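Uncharacterized protein Lpg0364 (Legionella pneumophila subsp. pneumophila, PDB 4Q63) is of unknown function but has a PilZ-like beta-barrel domain and may bind cyclic-di-GMP. Local coordinates at residues 9-14 against 29-34; 15-20 against 55-60; 64-69 against 78-83. One frame throughout, in Å; residues are numbered along the deposited sequence.

Interaction 1: 9-14 against 29-34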
loop_
_atom_site.group_PDB
_atom_site.type_symbol
_atom_site.label_atom_id
_atom_site.label_comp_id
_atom_site.label_asym_id
_atom_site.label_seq_id
_atom_site.Cartn_x
_atom_site.Cartn_y
_atom_site.Cartn_z
ATOM N N TYR A 9 -3.825 -11.113 11.069
ATOM C CA TYR A 9 -3.950 -10.614 9.703
ATOM C C TYR A 9 -2.986 -11.299 8.742
ATOM O O TYR A 9 -2.463 -12.375 9.031
ATOM C CB TYR A 9 -3.746 -9.099 9.655
ATOM C CG TYR A 9 -5.001 -8.313 9.943
ATOM C CD1 TYR A 9 -6.230 -8.953 10.064
ATOM C CD2 TYR A 9 -4.964 -6.930 10.081
ATOM C CE1 TYR A 9 -7.386 -8.239 10.324
ATOM C CE2 TYR A 9 -6.115 -6.207 10.341
ATOM C CZ TYR A 9 -7.324 -6.865 10.459
ATOM O OH TYR A 9 -8.473 -6.151 10.717
ATOM N N PHE A 10 -2.756 -10.665 7.596
ATOM C CA PHE A 10 -1.900 -11.247 6.570
ATOM C C PHE A 10 -1.305 -10.187 5.648
ATOM O O PHE A 10 -1.892 -9.127 5.441
ATOM C CB PHE A 10 -2.674 -12.284 5.748
ATOM C CG PHE A 10 -3.691 -11.688 4.813
ATOM C CD1 PHE A 10 -3.468 -11.672 3.445
ATOM C CD2 PHE A 10 -4.870 -11.144 5.299
ATOM C CE1 PHE A 10 -4.402 -11.126 2.587
ATOM C CE2 PHE A 10 -5.805 -10.596 4.442
ATOM C CZ PHE A 10 -5.569 -10.587 3.087
ATOM N N ARG A 11 -0.133 -10.484 5.102
ATOM C CA ARG A 11 0.500 -9.617 4.124
ATOM C C ARG A 11 0.440 -10.296 2.767
ATOM O O ARG A 11 0.426 -11.526 2.676
ATOM C CB ARG A 11 1.955 -9.367 4.498
ATOM C CG ARG A 11 2.320 -9.898 5.862
ATOM C CD ARG A 11 3.815 -9.871 6.103
ATOM N NE ARG A 11 4.115 -10.099 7.512
ATOM C CZ ARG A 11 4.139 -11.297 8.088
ATOM N NH1 ARG A 11 4.417 -11.404 9.379
ATOM N NH2 ARG A 11 3.887 -12.387 7.377
ATOM N N LEU A 12 0.406 -9.490 1.717
ATOM C CA LEU A 12 0.401 -10.006 0.353
ATOM C C LEU A 12 1.559 -9.437 -0.457
ATOM O O LEU A 12 1.806 -8.230 -0.453
ATOM C CB LEU A 12 -0.921 -9.681 -0.342
ATOM C CG LEU A 12 -2.140 -10.563 -0.057
ATOM C CD1 LEU A 12 -3.302 -10.165 -0.970
ATOM C CD2 LEU A 12 -1.805 -12.037 -0.229
ATOM N N LYS A 13 2.271 -10.313 -1.149
ATOM C CA LYS A 13 3.315 -9.895 -2.072
ATOM C C LYS A 13 2.635 -9.354 -3.328
ATOM O O LYS A 13 1.583 -9.852 -3.729
ATOM C CB LYS A 13 4.219 -11.081 -2.411
ATOM C CG LYS A 13 5.652 -10.697 -2.700
ATOM C CD LYS A 13 6.342 -10.177 -1.445
ATOM C CE LYS A 13 6.787 -11.325 -0.552
ATOM N NZ LYS A 13 7.452 -10.840 0.690
ATOM N N ASN A 14 3.208 -8.323 -3.938
ATOM C CA ASN A 14 2.619 -7.750 -5.145
ATOM C C ASN A 14 2.992 -8.545 -6.396
ATOM O O ASN A 14 4.172 -8.682 -6.725
ATOM C CB ASN A 14 3.042 -6.289 -5.298
ATOM C CG ASN A 14 2.307 -5.582 -6.418
ATOM O OD1 ASN A 14 1.381 -6.130 -7.018
ATOM N ND2 ASN A 14 2.716 -4.354 -6.706
ATOM N N ILE A 29 5.392 -0.677 -5.031
ATOM C CA ILE A 29 4.935 -1.401 -3.844
ATOM C C ILE A 29 5.379 -2.855 -3.913
ATOM O O ILE A 29 5.140 -3.540 -4.912
ATOM C CB ILE A 29 3.396 -1.378 -3.698
ATOM C CG1 ILE A 29 2.927 -0.023 -3.160
ATOM C CG2 ILE A 29 2.936 -2.509 -2.781
ATOM C CD1 ILE A 29 1.828 -0.114 -2.121
ATOM N N VAL A 30 5.948 -3.346 -2.878
ATOM C CA VAL A 30 6.391 -4.744 -2.954
ATOM C C VAL A 30 5.660 -5.669 -1.988
ATOM O O VAL A 30 5.671 -6.877 -2.170
ATOM C CB VAL A 30 7.921 -4.903 -2.762
ATOM C CG1 VAL A 30 8.677 -4.384 -3.985
ATOM C CG2 VAL A 30 8.387 -4.214 -1.484
ATOM N N GLU A 31 5.034 -5.109 -0.960
ATOM C CA GLU A 31 4.223 -5.921 -0.062
ATOM C C GLU A 31 3.157 -5.043 0.560
ATOM O O GLU A 31 3.374 -3.855 0.751
ATOM C CB GLU A 31 5.090 -6.520 1.046
ATOM C CG GLU A 31 4.405 -7.608 1.854
ATOM C CD GLU A 31 5.349 -8.268 2.851
ATOM O OE1 GLU A 31 5.991 -7.535 3.628
ATOM O OE2 GLU A 31 5.455 -9.513 2.851
ATOM N N ILE A 32 2.008 -5.623 0.873
ATOM C CA ILE A 32 0.917 -4.828 1.430
ATOM C C ILE A 32 0.063 -5.640 2.392
ATOM O O ILE A 32 -0.135 -6.840 2.212
ATOM C CB ILE A 32 0.059 -4.200 0.310
ATOM C CG1 ILE A 32 -0.879 -3.121 0.871
ATOM C CG2 ILE A 32 -0.707 -5.278 -0.463
ATOM C CD1 ILE A 32 -1.468 -2.244 -0.204
ATOM N N SER A 33 -0.386 -4.986 3.456
ATOM C CA SER A 33 -1.381 -5.567 4.344
ATOM C C SER A 33 -2.434 -4.489 4.576
ATOM O O SER A 33 -2.289 -3.370 4.089
ATOM C CB SER A 33 -0.754 -5.992 5.667
ATOM O OG SER A 33 -0.487 -4.868 6.485
ATOM N N SER A 34 -3.490 -4.816 5.311
ATOM C CA SER A 34 -4.535 -3.834 5.575
ATOM C C SER A 34 -4.006 -2.680 6.446
ATOM O O SER A 34 -4.575 -1.598 6.457
ATOM C CB SER A 34 -5.756 -4.494 6.234
ATOM O OG SER A 34 -5.397 -5.089 7.467
HETATM O O HOH W 1 -4.475 -7.844 5.561
#
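Leu-12 and Ile-32 form an antiparallel, hydrogen-bonded pair at the edge of the curled sheet of this PilZ-like barrel. Leu-12 N donates to Ile-32 O at 2.7 Å, and Ile-32 N returns a bond to Leu-12 O at 2.9 Å. Both side chains leave on the same face, toward the interior. They meet loosely there, and Leu-92 and Arg-99 of helix 82-100 pack on Ile-32 and Leu-12 respectively.

The other face carries Lys-13 and Glu-31, a non-hydrogen-bonded pair. Glu-31 has CG anti to its backbone N (chi1 -168°), which lays CG over Leu-12 O. Its carboxylate lies between the side chains of Arg-11 and Lys-13. From Arg-11 it meets CB and CD, not the guanidinium, whose NE stays 4.9 Å from Glu-31 OE2. With Lys-13 it forms a salt bridge: Lys-13 NZ meets Glu-31 OE2 from above the carboxylate plane, at 3.2 Å. The lysine chain, bent in its middle, also brings CD against Val-30 O.

Further out, one water takes a bond from Ser-34 N and gives one to Phe-10 O, where the strands part. A classic bulge in strand 25-33 sets Val-30 and Glu-31 together opposite Val-38 of strand 36-40. At the far end Asn-14 OD1 accepts from Gly-16 N, and its ND2 serves Ile-18 O as well as Ile-29 O. The Ile-29 oxygen lies 3.1 Å from Asn-14 ND2 and in its amide plane.

Interaction 2: 15-20 against 55-60. With CD (cadmium ion), chain D; EDO (1,2-ethanediol), chain I.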
loop_
_atom_site.group_PDB
_atom_site.type_symbol
_atom_site.label_atom_id
_atom_site.label_comp_id
_atom_site.label_asym_id
_atom_site.label_seq_id
_atom_site.Cartn_x
_atom_site.Cartn_y
_atom_site.Cartn_z
ATOM N N HIS A 15 1.989 -9.088 -7.081
ATOM C CA HIS A 15 2.236 -9.791 -8.338
ATOM C C HIS A 15 1.811 -8.925 -9.516
ATOM O O HIS A 15 1.615 -9.426 -10.621
ATOM C CB HIS A 15 1.506 -11.135 -8.373
ATOM C CG HIS A 15 2.070 -12.152 -7.429
ATOM N ND1 HIS A 15 1.328 -13.201 -6.933
ATOM C CD2 HIS A 15 3.306 -12.276 -6.890
ATOM C CE1 HIS A 15 2.080 -13.929 -6.128
ATOM N NE2 HIS A 15 3.284 -13.388 -6.082
ATOM N N GLY A 16 1.657 -7.627 -9.265
ATOM C CA GLY A 16 1.304 -6.676 -10.305
ATOM C C GLY A 16 -0.174 -6.354 -10.399
ATOM O O GLY A 16 -0.619 -5.720 -11.358
ATOM N N GLU A 17 -0.955 -6.797 -9.421
ATOM C CA GLU A 17 -2.342 -6.371 -9.374
ATOM C C GLU A 17 -2.396 -5.027 -8.658
ATOM O O GLU A 17 -3.417 -4.347 -8.681
ATOM C CB GLU A 17 -3.224 -7.378 -8.630
ATOM C CG GLU A 17 -3.002 -8.826 -9.011
ATOM C CD GLU A 17 -2.038 -9.529 -8.051
ATOM O OE1 GLU A 17 -0.969 -8.961 -7.762
ATOM O OE2 GLU A 17 -2.364 -10.639 -7.585
ATOM N N ILE A 18 -1.294 -4.653 -8.020
ATOM C CA ILE A 18 -1.297 -3.483 -7.146
ATOM C C ILE A 18 -0.429 -2.348 -7.659
ATOM O O ILE A 18 0.772 -2.495 -7.842
ATOM C CB ILE A 18 -0.847 -3.833 -5.724
ATOM C CG1 ILE A 18 -1.736 -4.944 -5.158
ATOM C CG2 ILE A 18 -0.927 -2.589 -4.837
ATOM C CD1 ILE A 18 -1.041 -5.857 -4.199
ATOM N N ASN A 19 -1.056 -1.207 -7.891
ATOM C CA ASN A 19 -0.340 -0.007 -8.284
ATOM C C ASN A 19 -0.609 1.074 -7.259
ATOM O O ASN A 19 -1.700 1.159 -6.696
ATOM C CB ASN A 19 -0.806 0.457 -9.664
ATOM C CG ASN A 19 -0.656 -0.617 -10.711
ATOM O OD1 ASN A 19 -1.634 -1.250 -11.120
ATOM N ND2 ASN A 19 0.577 -0.844 -11.146
ATOM N N ALA A 20 0.395 1.898 -7.013
ATOM C CA ALA A 20 0.265 2.949 -6.033
ATOM C C ALA A 20 0.905 4.213 -6.578
ATOM O O ALA A 20 1.796 4.158 -7.428
ATOM C CB ALA A 20 0.924 2.528 -4.722
ATOM N N GLN A 55 -4.435 1.407 -6.361
ATOM C CA GLN A 55 -5.283 0.781 -7.353
ATOM C C GLN A 55 -5.052 -0.723 -7.415
ATOM O O GLN A 55 -3.913 -1.208 -7.590
ATOM C CB GLN A 55 -5.084 1.404 -8.733
ATOM C CG GLN A 55 -6.009 0.794 -9.783
ATOM C CD GLN A 55 -6.089 1.625 -11.046
ATOM O OE1 GLN A 55 -6.954 1.406 -11.899
ATOM N NE2 GLN A 55 -5.185 2.593 -11.172
ATOM N N ILE A 56 -6.139 -1.465 -7.249
ATOM C CA ILE A 56 -6.082 -2.920 -7.274
ATOM C C ILE A 56 -7.171 -3.397 -8.201
ATOM O O ILE A 56 -8.355 -3.339 -7.856
ATOM C CB ILE A 56 -6.316 -3.526 -5.878
ATOM C CG1 ILE A 56 -5.286 -2.980 -4.885
ATOM C CG2 ILE A 56 -6.303 -5.051 -5.958
ATOM C CD1 ILE A 56 -5.496 -3.432 -3.454
ATOM N N HIS A 57 -6.763 -3.845 -9.386
ATOM C CA HIS A 57 -7.692 -4.192 -10.440
ATOM C C HIS A 57 -8.652 -3.020 -10.694
ATOM O O HIS A 57 -8.193 -1.940 -11.043
ATOM C CB HIS A 57 -8.375 -5.524 -10.134
ATOM C CG HIS A 57 -7.478 -6.704 -10.345
ATOM N ND1 HIS A 57 -7.740 -7.948 -9.821
ATOM C CD2 HIS A 57 -6.317 -6.828 -11.033
ATOM C CE1 HIS A 57 -6.791 -8.792 -10.180
ATOM N NE2 HIS A 57 -5.914 -8.138 -10.921
ATOM N N ASN A 58 -9.956 -3.202 -10.508
ATOM C CA ASN A 58 -10.881 -2.082 -10.721
ATOM C C ASN A 58 -11.151 -1.205 -9.488
ATOM O O ASN A 58 -11.916 -0.251 -9.562
ATOM C CB ASN A 58 -12.200 -2.570 -11.293
ATOM C CG ASN A 58 -12.032 -3.245 -12.642
ATOM O OD1 ASN A 58 -11.174 -2.854 -13.442
ATOM N ND2 ASN A 58 -12.819 -4.278 -12.882
ATOM N N PHE A 59 -10.514 -1.523 -8.366
ATOM C CA PHE A 59 -10.759 -0.795 -7.122
ATOM C C PHE A 59 -9.697 0.269 -6.838
ATOM O O PHE A 59 -8.498 -0.023 -6.787
ATOM C CB PHE A 59 -10.837 -1.769 -5.938
ATOM C CG PHE A 59 -11.451 -1.169 -4.703
ATOM C CD1 PHE A 59 -12.828 -1.153 -4.543
ATOM C CD2 PHE A 59 -10.658 -0.622 -3.710
ATOM C CE1 PHE A 59 -13.405 -0.602 -3.416
ATOM C CE2 PHE A 59 -11.234 -0.062 -2.572
ATOM C CZ PHE A 59 -12.608 -0.055 -2.429
ATOM N N ILE A 60 -10.141 1.502 -6.630
ATOM C CA ILE A 60 -9.215 2.606 -6.376
ATOM C C ILE A 60 -9.578 3.262 -5.052
ATOM O O ILE A 60 -10.749 3.509 -4.793
ATOM C CB ILE A 60 -9.296 3.668 -7.497
ATOM C CG1 ILE A 60 -8.928 3.044 -8.848
ATOM C CG2 ILE A 60 -8.399 4.872 -7.189
ATOM C CD1 ILE A 60 -9.153 3.960 -10.024
HETATM CD CD CD D . -9.702 -8.683 -8.675
HETATM C C1 EDO I . -1.303 4.791 -9.741
HETATM O O1 EDO I . -1.441 5.254 -11.090
HETATM C C2 EDO I . -2.677 4.531 -9.147
HETATM O O2 EDO I . -2.553 4.375 -7.732
HETATM O O HOH W 2 -4.632 -3.979 -11.399
#
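Gln-55 meets Asn-19 as the antiparallel, hydrogen-bonded pair that joins strands 49-56 and 18-22 of the barrel. Gln-55 N gives a nearly straight bond of 2.8 Å to Asn-19 O. Asn-19 N answers at 2.9 Å to Gln-55 O and lies in the plane of that carbonyl. The two side chains share the outer face, with little between them beyond their CB atoms. A molecule of 1,2-ethanediol, probably from the crystallisation liquor, rests against Gln-55 NE2 and the backbone of Ala-20.

Ile-56 comes next and faces Ile-18 as a non-hydrogen-bonded pair. Their side chains lie side by side, and CG1 of Ile-18 is 4.1 Å from CG1 of Ile-56. They point inward, where Ile-32 of strand 25-33 packs on Ile-18. Ile-56 CA also sends its hydrogen almost straight at Glu-17 O, with 3.3 Å between the two heavy atoms.

His-57 is the second residue of a type II' turn from Ile-56 to Phe-59, where the pairing opens. The direct bond from His-57 N to Glu-17 O is weak, at 3.5 Å. A water bridges the same two atoms with shorter bonds. The imidazole lies alongside Glu-17, with His-57 NE2 3.5 Å from Glu-17 CG. Glu-17 CB and CG lie against the ring, while the bend at chi2 (96°) swings CD off that line. Its OE2 is salt-bridged to Arg-99 of helix 82-100, and its OE1 takes a weak bond from His-15 N. The other ring nitrogen, His-57 ND1, binds a cadmium ion at 2.4 Å, together with Glu-98 of that helix.

With ND1 given to the metal, the ring nitrogen toward Glu-17 is NE2, and it meets methylene carbons. The cadmium thus ties the turn to the helix, while the carboxylate of Glu-17 turns to Arg-99.

Interaction 3: 64-69 against 78-83. With CD (cadmium ion), chain C.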
loop_
_atom_site.group_PDB
_atom_site.type_symbol
_atom_site.label_atom_id
_atom_site.label_comp_id
_atom_site.label_asym_id
_atom_site.label_seq_id
_atom_site.Cartn_x
_atom_site.Cartn_y
_atom_site.Cartn_z
ATOM N N CYS A 64 -4.531 7.424 4.104
ATOM C CA CYS A 64 -3.601 8.155 4.925
ATOM C C CYS A 64 -2.492 7.200 5.373
ATOM O O CYS A 64 -2.770 6.072 5.806
ATOM C CB CYS A 64 -4.367 8.708 6.133
ATOM S SG CYS A 64 -5.227 10.240 5.833
ATOM N N TYR A 65 -1.237 7.626 5.258
ATOM C CA TYR A 65 -0.120 6.783 5.683
ATOM C C TYR A 65 0.899 7.603 6.468
ATOM O O TYR A 65 0.952 8.837 6.365
ATOM C CB TYR A 65 0.617 6.180 4.471
ATOM C CG TYR A 65 1.475 7.204 3.776
ATOM C CD1 TYR A 65 0.958 7.984 2.756
ATOM C CD2 TYR A 65 2.807 7.413 4.156
ATOM C CE1 TYR A 65 1.735 8.927 2.141
ATOM C CE2 TYR A 65 3.574 8.374 3.570
ATOM C CZ TYR A 65 3.041 9.130 2.559
ATOM O OH TYR A 65 3.806 10.096 1.945
ATOM N N GLU A 66 1.772 6.908 7.185
ATOM C CA GLU A 66 2.977 7.554 7.660
ATOM C C GLU A 66 4.136 6.560 7.509
ATOM O O GLU A 66 3.933 5.345 7.604
ATOM C CB GLU A 66 2.803 7.920 9.126
ATOM C CG GLU A 66 2.518 6.689 9.956
ATOM C CD GLU A 66 2.242 6.993 11.393
ATOM O OE1 GLU A 66 2.260 8.183 11.760
ATOM O OE2 GLU A 66 1.979 6.038 12.143
ATOM N N VAL A 67 5.333 7.083 7.263
ATOM C CA VAL A 67 6.555 6.264 7.246
ATOM C C VAL A 67 6.937 5.911 8.678
ATOM O O VAL A 67 7.055 6.812 9.522
ATOM C CB VAL A 67 7.704 7.020 6.568
ATOM C CG1 VAL A 67 9.016 6.227 6.647
ATOM C CG2 VAL A 67 7.338 7.365 5.111
ATOM N N ILE A 68 7.102 4.614 8.971
ATOM C CA ILE A 68 7.452 4.183 10.344
ATOM C C ILE A 68 8.802 3.512 10.440
ATOM O O ILE A 68 9.345 3.344 11.546
ATOM C CB ILE A 68 6.397 3.234 10.984
ATOM C CG1 ILE A 68 6.310 1.908 10.205
ATOM C CG2 ILE A 68 5.053 3.951 11.053
ATOM C CD1 ILE A 68 5.721 0.734 10.982
ATOM N N ARG A 69 9.368 3.136 9.296
ATOM C CA ARG A 69 10.702 2.520 9.301
ATOM C C ARG A 69 11.315 2.680 7.913
ATOM O O ARG A 69 10.629 2.529 6.898
ATOM C CB ARG A 69 10.587 1.025 9.669
ATOM C CG ARG A 69 11.890 0.240 9.700
ATOM C CD ARG A 69 11.618 -1.241 10.025
ATOM N NE ARG A 69 10.679 -1.345 11.130
ATOM C CZ ARG A 69 9.508 -1.975 11.080
ATOM N NH1 ARG A 69 9.143 -2.632 9.989
ATOM N NH2 ARG A 69 8.715 -1.967 12.143
ATOM N N HIS A 78 2.750 2.838 7.410
ATOM C CA HIS A 78 1.673 2.443 8.301
ATOM C C HIS A 78 0.406 3.218 7.878
ATOM O O HIS A 78 0.457 4.447 7.799
ATOM C CB HIS A 78 2.087 2.894 9.672
ATOM C CG HIS A 78 1.025 2.784 10.711
ATOM N ND1 HIS A 78 0.854 3.735 11.693
ATOM C CD2 HIS A 78 0.113 1.818 10.950
ATOM C CE1 HIS A 78 -0.138 3.367 12.482
ATOM N NE2 HIS A 78 -0.595 2.206 12.054
ATOM N N PHE A 79 -0.709 2.522 7.614
ATOM C CA PHE A 79 -1.978 3.196 7.265
ATOM C C PHE A 79 -2.700 3.534 8.560
ATOM O O PHE A 79 -3.036 2.657 9.351
ATOM C CB PHE A 79 -2.881 2.322 6.390
ATOM C CG PHE A 79 -2.245 1.883 5.100
ATOM C CD1 PHE A 79 -1.513 2.771 4.328
ATOM C CD2 PHE A 79 -2.367 0.575 4.666
ATOM C CE1 PHE A 79 -0.937 2.368 3.150
ATOM C CE2 PHE A 79 -1.784 0.160 3.474
ATOM C CZ PHE A 79 -1.071 1.049 2.718
ATOM N N THR A 80 -2.941 4.817 8.777
ATOM C CA THR A 80 -3.330 5.288 10.087
ATOM C C THR A 80 -4.815 5.342 10.410
ATOM O O THR A 80 -5.177 5.505 11.580
ATOM C CB THR A 80 -2.718 6.671 10.340
ATOM O OG1 THR A 80 -3.021 7.523 9.230
ATOM C CG2 THR A 80 -1.196 6.544 10.461
ATOM N N LYS A 81 -5.684 5.227 9.404
ATOM C CA LYS A 81 -7.120 5.382 9.666
ATOM C C LYS A 81 -7.841 4.043 9.663
ATOM O O LYS A 81 -7.870 3.334 8.645
ATOM C CB LYS A 81 -7.773 6.344 8.665
ATOM C CG LYS A 81 -7.025 7.662 8.536
ATOM C CD LYS A 81 -7.043 8.437 9.861
ATOM C CE LYS A 81 -6.148 9.672 9.814
ATOM N NZ LYS A 81 -6.297 10.445 8.559
ATOM N N GLU A 82 -8.439 3.720 10.804
ATOM C CA GLU A 82 -9.110 2.441 10.981
ATOM C C GLU A 82 -10.174 2.181 9.918
ATOM O O GLU A 82 -10.220 1.092 9.353
ATOM C CB GLU A 82 -9.710 2.318 12.385
ATOM C CG GLU A 82 -9.985 0.878 12.794
ATOM C CD GLU A 82 -10.197 0.731 14.289
ATOM O OE1 GLU A 82 -11.268 1.151 14.777
ATOM O OE2 GLU A 82 -9.288 0.202 14.972
ATOM N N ASP A 83 -11.010 3.175 9.630
ATOM C CA ASP A 83 -12.089 2.974 8.663
ATOM C C ASP A 83 -11.556 2.725 7.244
ATOM O O ASP A 83 -12.125 1.937 6.489
ATOM C CB ASP A 83 -13.093 4.133 8.699
ATOM C CG ASP A 83 -12.546 5.407 8.086
ATOM O OD1 ASP A 83 -11.315 5.658 8.149
ATOM O OD2 ASP A 83 -13.371 6.155 7.530
HETATM CD CD CD C . 2.714 7.381 14.185
HETATM O O HOH W 3 -5.282 4.909 6.583
HETATM O O HOH W 4 1.121 5.946 15.224
#
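Glu-66 and His-78 form an antiparallel hydrogen-bonded pair, and their side chains run side by side in the same direction. Glu-66 CB leaves the strand on the face it shares with His-78. CG takes the crowded position between the backbone N and carbonyl carbon (chi1 59°), and there it meets His-78 O and Thr-80 CG2. Glu-66 CD lies 3.6 Å from Thr-80 CG2. The tip then forks. Glu-66 OE2 accepts a short bond of 2.6 Å from His-78 ND1, which comes in on the anti side of the carboxylate. OE2 itself sits in the plane of the imidazole, at its edge. Both carboxylate oxygens also bind a cadmium ion, Glu-66 OE1 at 2.6 Å, and a water is a further ligand of that ion. The ion and the imidazole N-H would both polarise the carboxylate and tend to keep it ionised.

Strands 59-71 and 74-79 form a beta hairpin, and this contact is where it runs on into helix 82-100. Glu-66 N donates to His-78 O, and His-78 N to Glu-66 O. On the opposite face Tyr-65 CB touches the edge of the Phe-79 ring. Phe-79 packs on Leu-52 of strand 49-56 and Leu-88 of helix 82-100, and Tyr-65 OH is bonded to Pro-47 O.

Beyond Phe-79 the strands separate. Thr-80 N reaches Cys-64 O at 3.2 Å from above the carbonyl plane. A water links Cys-64 O to the N of Lys-81, the residue at the helix N-cap position. His-78 CB also lies 3.4 Å from Ile-68 CG2, the two side chains crossing at about a right angle.

How the interactions relate
All three interactions are antiparallel pairings in the same curled sheet. Each puts a largely apolar pair on the inner face, aromatic in interaction 3, and polar side chains on the other. Interactions 1 and 2 touch directly: Ile-29 packs on Ala-20, and Ile-32 on Ile-18. Interaction 1 meets interaction 3 through Phe-79, whose ring lies against Ser-33 and Ser-34. Segment 55-60 runs on into strand 59-71, which interaction 3 pairs with strand 74-79, but interactions 2 and 3 lie on opposite sides of the chain's centre. Interaction 1 has a lysine-glutamate salt bridge. Interaction 2 uses a histidine for cadmium, and interaction 3 a glutamate. Interaction 1 lies nearest the centre, yet all three are only partly buried.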